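Local coordinates for In2-1 family protein, glutathione transferase lambda3 (Populus trichocarpa, PDB 4PQI) that binds glutathione and probably works as a thiol transferase of the plant Lambda class of glutathione transferases, at residues Gly136-Ala141 against Pro152-Leu157. Numbering follows the deposited sequence.
Sequences GTVYTA and PAFDHL. Unlike the reference sequence in segment 152-157: His156 (reference Tyr).
Val138 meets Ala153 and Phe154 in a small, buried apolar contact between the end of helix 118-139 and helix 151-160. Its CG2 touches both partners, lying 3.8 Å from Ala153 CB and 3.9 Å from Phe154 CE2. CG1 adds a second touch on the same ring corner, 4.0 Å from Phe154 CE2. The Val138 and Phe154 side chains cross at about a right angle, and CG2 approaches the ring obliquely. Val138 CG1 is anti to the backbone N (chi1 -175°), which leaves CG2 beside that N, facing the Ala153 methyl. With both methyls gone, as in an alanine at Val138, the Phe154 ring would probably lose this neighbour and a gap would be left beside the Ala153 methyl. Thr137 supplies the other apolar touch, its CG2 3.9 Å from Ala153 CB. Its hydroxyl plays no part in this, being hydrogen-bonded to Lys133 O one turn back.

One polar bond lies within 136-141. Thr140 OG1 donates to Gly136 O at 2.6 Å, in the carbonyl plane, and this ties the Thr140 side chain back to the backbone four residues earlier.

Around the contact, Phe134 meets the Phe154 ring edge-to-face, while Leu189 and Leu193 of helix 177-197 pack on Val138 and Phe154 respectively. These are helix-to-helix contacts of the all-helical C-terminal domain of the GST fold.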
ATOM      1  N   GLY A 136      -0.775   8.842 -11.308  1.00 42.17           N
ATOM      2  CA  GLY A 136      -0.436   9.969 -12.154  1.00 44.18           C
ATOM      3  C   GLY A 136      -1.659  10.776 -12.543  1.00 42.46           C
ATOM      4  O   GLY A 136      -1.633  12.008 -12.562  1.00 44.60           O
ATOM      5  N   THR A 137      -2.741  10.073 -12.844  1.00 40.96           N
ATOM      6  CA  THR A 137      -3.956  10.721 -13.304  1.00 38.98           C
ATOM      7  C   THR A 137      -4.657  11.478 -12.170  1.00 41.26           C
ATOM      8  O   THR A 137      -4.948  12.674 -12.314  1.00 45.12           O
ATOM      9  CB  THR A 137      -4.933   9.697 -13.950  1.00 42.23           C
ATOM     10  OG1 THR A 137      -4.284   9.049 -15.053  1.00 44.93           O
ATOM     11  CG2 THR A 137      -6.168  10.398 -14.462  1.00 40.07           C
ATOM     12  N   VAL A 138      -4.922  10.795 -11.053  1.00 38.88           N
ATOM     13  CA  VAL A 138      -5.686  11.410  -9.959  1.00 43.06           C
ATOM     14  C   VAL A 138      -4.904  12.519  -9.239  1.00 43.95           C
ATOM     15  O   VAL A 138      -5.448  13.585  -8.956  1.00 46.28           O
ATOM     16  CB  VAL A 138      -6.208  10.383  -8.927  1.00 41.03           C
ATOM     17  CG1 VAL A 138      -7.103  11.078  -7.894  1.00 42.75           C
ATOM     18  CG2 VAL A 138      -6.997   9.278  -9.600  1.00 43.21           C
ATOM     19  N   TYR A 139      -3.624  12.277  -8.962  1.00 43.82           N
ATOM     20  CA  TYR A 139      -2.826  13.254  -8.224  1.00 45.34           C
ATOM     21  C   TYR A 139      -2.518  14.528  -9.011  1.00 49.29           C
ATOM     22  O   TYR A 139      -2.075  15.524  -8.442  1.00 52.16           O
ATOM     23  CB  TYR A 139      -1.552  12.617  -7.654  1.00 40.41           C
ATOM     24  CG  TYR A 139      -1.811  11.806  -6.400  1.00 44.13           C
ATOM     25  CD1 TYR A 139      -1.818  12.414  -5.150  1.00 47.40           C
ATOM     26  CD2 TYR A 139      -2.063  10.438  -6.462  1.00 46.53           C
ATOM     27  CE1 TYR A 139      -2.051  11.682  -4.000  1.00 48.97           C
ATOM     28  CE2 TYR A 139      -2.312   9.695  -5.307  1.00 47.36           C
ATOM     29  CZ  TYR A 139      -2.301  10.327  -4.081  1.00 48.40           C
ATOM     30  OH  TYR A 139      -2.541   9.618  -2.925  1.00 51.23           O
ATOM     31  N   THR A 140      -2.779  14.512 -10.312  1.00 51.60           N
ATOM     32  CA  THR A 140      -2.630  15.716 -11.124  1.00 49.11           C
ATOM     33  C   THR A 140      -3.985  16.324 -11.485  1.00 50.66           C
ATOM     34  O   THR A 140      -4.068  17.194 -12.350  1.00 55.23           O
ATOM     35  CB  THR A 140      -1.840  15.436 -12.425  1.00 53.97           C
ATOM     36  OG1 THR A 140      -2.501  14.415 -13.186  1.00 53.71           O
ATOM     37  CG2 THR A 140      -0.429  14.975 -12.104  1.00 53.89           C
ATOM     38  N   ALA A 141      -5.043  15.872 -10.821  1.00 45.79           N
ATOM     39  CA  ALA A 141      -6.399  16.298 -11.181  1.00 47.55           C
ATOM     40  C   ALA A 141      -6.999  17.350 -10.234  1.00 50.66           C
ATOM     41  O   ALA A 141      -8.101  17.860 -10.476  1.00 53.25           O
ATOM     42  CB  ALA A 141      -7.312  15.088 -11.264  1.00 45.58           C
ATOM     43  N   PRO A 152     -12.100   9.182 -14.937  1.00 42.70           N
ATOM     44  CA  PRO A 152     -11.705   8.060 -15.800  1.00 39.33           C
ATOM     45  C   PRO A 152     -10.802   7.044 -15.092  1.00 38.96           C
ATOM     46  O   PRO A 152     -10.838   5.854 -15.420  1.00 38.14           O
ATOM     47  CB  PRO A 152     -10.950   8.754 -16.937  1.00 38.46           C
ATOM     48  CG  PRO A 152     -11.633  10.092 -17.040  1.00 46.13           C
ATOM     49  CD  PRO A 152     -11.883  10.482 -15.607  1.00 46.65           C
ATOM     50  N   ALA A 153     -10.013   7.503 -14.126  1.00 37.91           N
ATOM     51  CA  ALA A 153      -9.126   6.598 -13.409  1.00 36.87           C
ATOM     52  C   ALA A 153      -9.894   5.730 -12.409  1.00 37.12           C
ATOM     53  O   ALA A 153      -9.640   4.531 -12.302  1.00 40.39           O
ATOM     54  CB  ALA A 153      -7.974   7.364 -12.745  1.00 37.77           C
ATOM     55  N   PHE A 154     -10.843   6.319 -11.684  1.00 38.77           N
ATOM     56  CA  PHE A 154     -11.731   5.510 -10.848  1.00 40.33           C
ATOM     57  C   PHE A 154     -12.652   4.615 -11.688  1.00 39.14           C
ATOM     58  O   PHE A 154     -13.003   3.513 -11.261  1.00 38.21           O
ATOM     59  CB  PHE A 154     -12.522   6.379  -9.861  1.00 36.80           C
ATOM     60  CG  PHE A 154     -11.649   7.046  -8.836  1.00 41.31           C
ATOM     61  CD1 PHE A 154     -11.050   6.295  -7.818  1.00 37.96           C
ATOM     62  CD2 PHE A 154     -11.380   8.409  -8.911  1.00 44.74           C
ATOM     63  CE1 PHE A 154     -10.219   6.905  -6.882  1.00 41.81           C
ATOM     64  CE2 PHE A 154     -10.560   9.023  -7.977  1.00 43.98           C
ATOM     65  CZ  PHE A 154      -9.972   8.273  -6.965  1.00 42.77           C
ATOM     66  N   ASP A 155     -13.039   5.084 -12.871  1.00 39.42           N
ATOM     67  CA  ASP A 155     -13.859   4.275 -13.773  1.00 41.61           C
ATOM     68  C   ASP A 155     -13.066   3.030 -14.199  1.00 42.44           C
ATOM     69  O   ASP A 155     -13.608   1.933 -14.281  1.00 45.67           O
ATOM     70  CB  ASP A 155     -14.287   5.077 -15.010  1.00 39.34           C
ATOM     71  CG  ASP A 155     -15.439   6.029 -14.735  1.00 43.98           C
ATOM     72  OD1 ASP A 155     -15.920   6.094 -13.578  1.00 45.56           O
ATOM     73  OD2 ASP A 155     -15.860   6.730 -15.685  1.00 45.76           O
ATOM     74  N   HIS A 156     -11.781   3.211 -14.468  1.00 43.03           N
ATOM     75  CA  HIS A 156     -10.933   2.092 -14.838  1.00 42.33           C
ATOM     76  C   HIS A 156     -10.944   1.032 -13.728  1.00 40.04           C
ATOM     77  O   HIS A 156     -11.081  -0.154 -13.997  1.00 38.48           O
ATOM     78  CB  HIS A 156      -9.513   2.561 -15.157  1.00 43.79           C
ATOM     79  CG  HIS A 156      -8.796   1.683 -16.139  1.00 47.42           C
ATOM     80  ND1 HIS A 156      -9.248   1.488 -17.427  1.00 53.56           N
ATOM     81  CD2 HIS A 156      -7.675   0.932 -16.016  1.00 47.35           C
ATOM     82  CE1 HIS A 156      -8.431   0.661 -18.058  1.00 54.61           C
ATOM     83  NE2 HIS A 156      -7.467   0.312 -17.225  1.00 49.07           N
ATOM     84  N   LEU A 157     -10.852   1.460 -12.474  1.00 38.67           N
ATOM     85  CA  LEU A 157     -10.928   0.501 -11.372  1.00 39.99           C
ATOM     86  C   LEU A 157     -12.313  -0.135 -11.237  1.00 40.20           C
ATOM     87  O   LEU A 157     -12.428  -1.340 -10.985  1.00 41.07           O
ATOM     88  CB  LEU A 157     -10.507   1.137 -10.053  1.00 37.78           C
ATOM     89  CG  LEU A 157      -9.088   1.690  -9.977  1.00 37.68           C
ATOM     90  CD1 LEU A 157      -8.793   2.098  -8.547  1.00 38.23           C
ATOM     91  CD2 LEU A 157      -8.093   0.682 -10.475  1.00 36.17           C
TER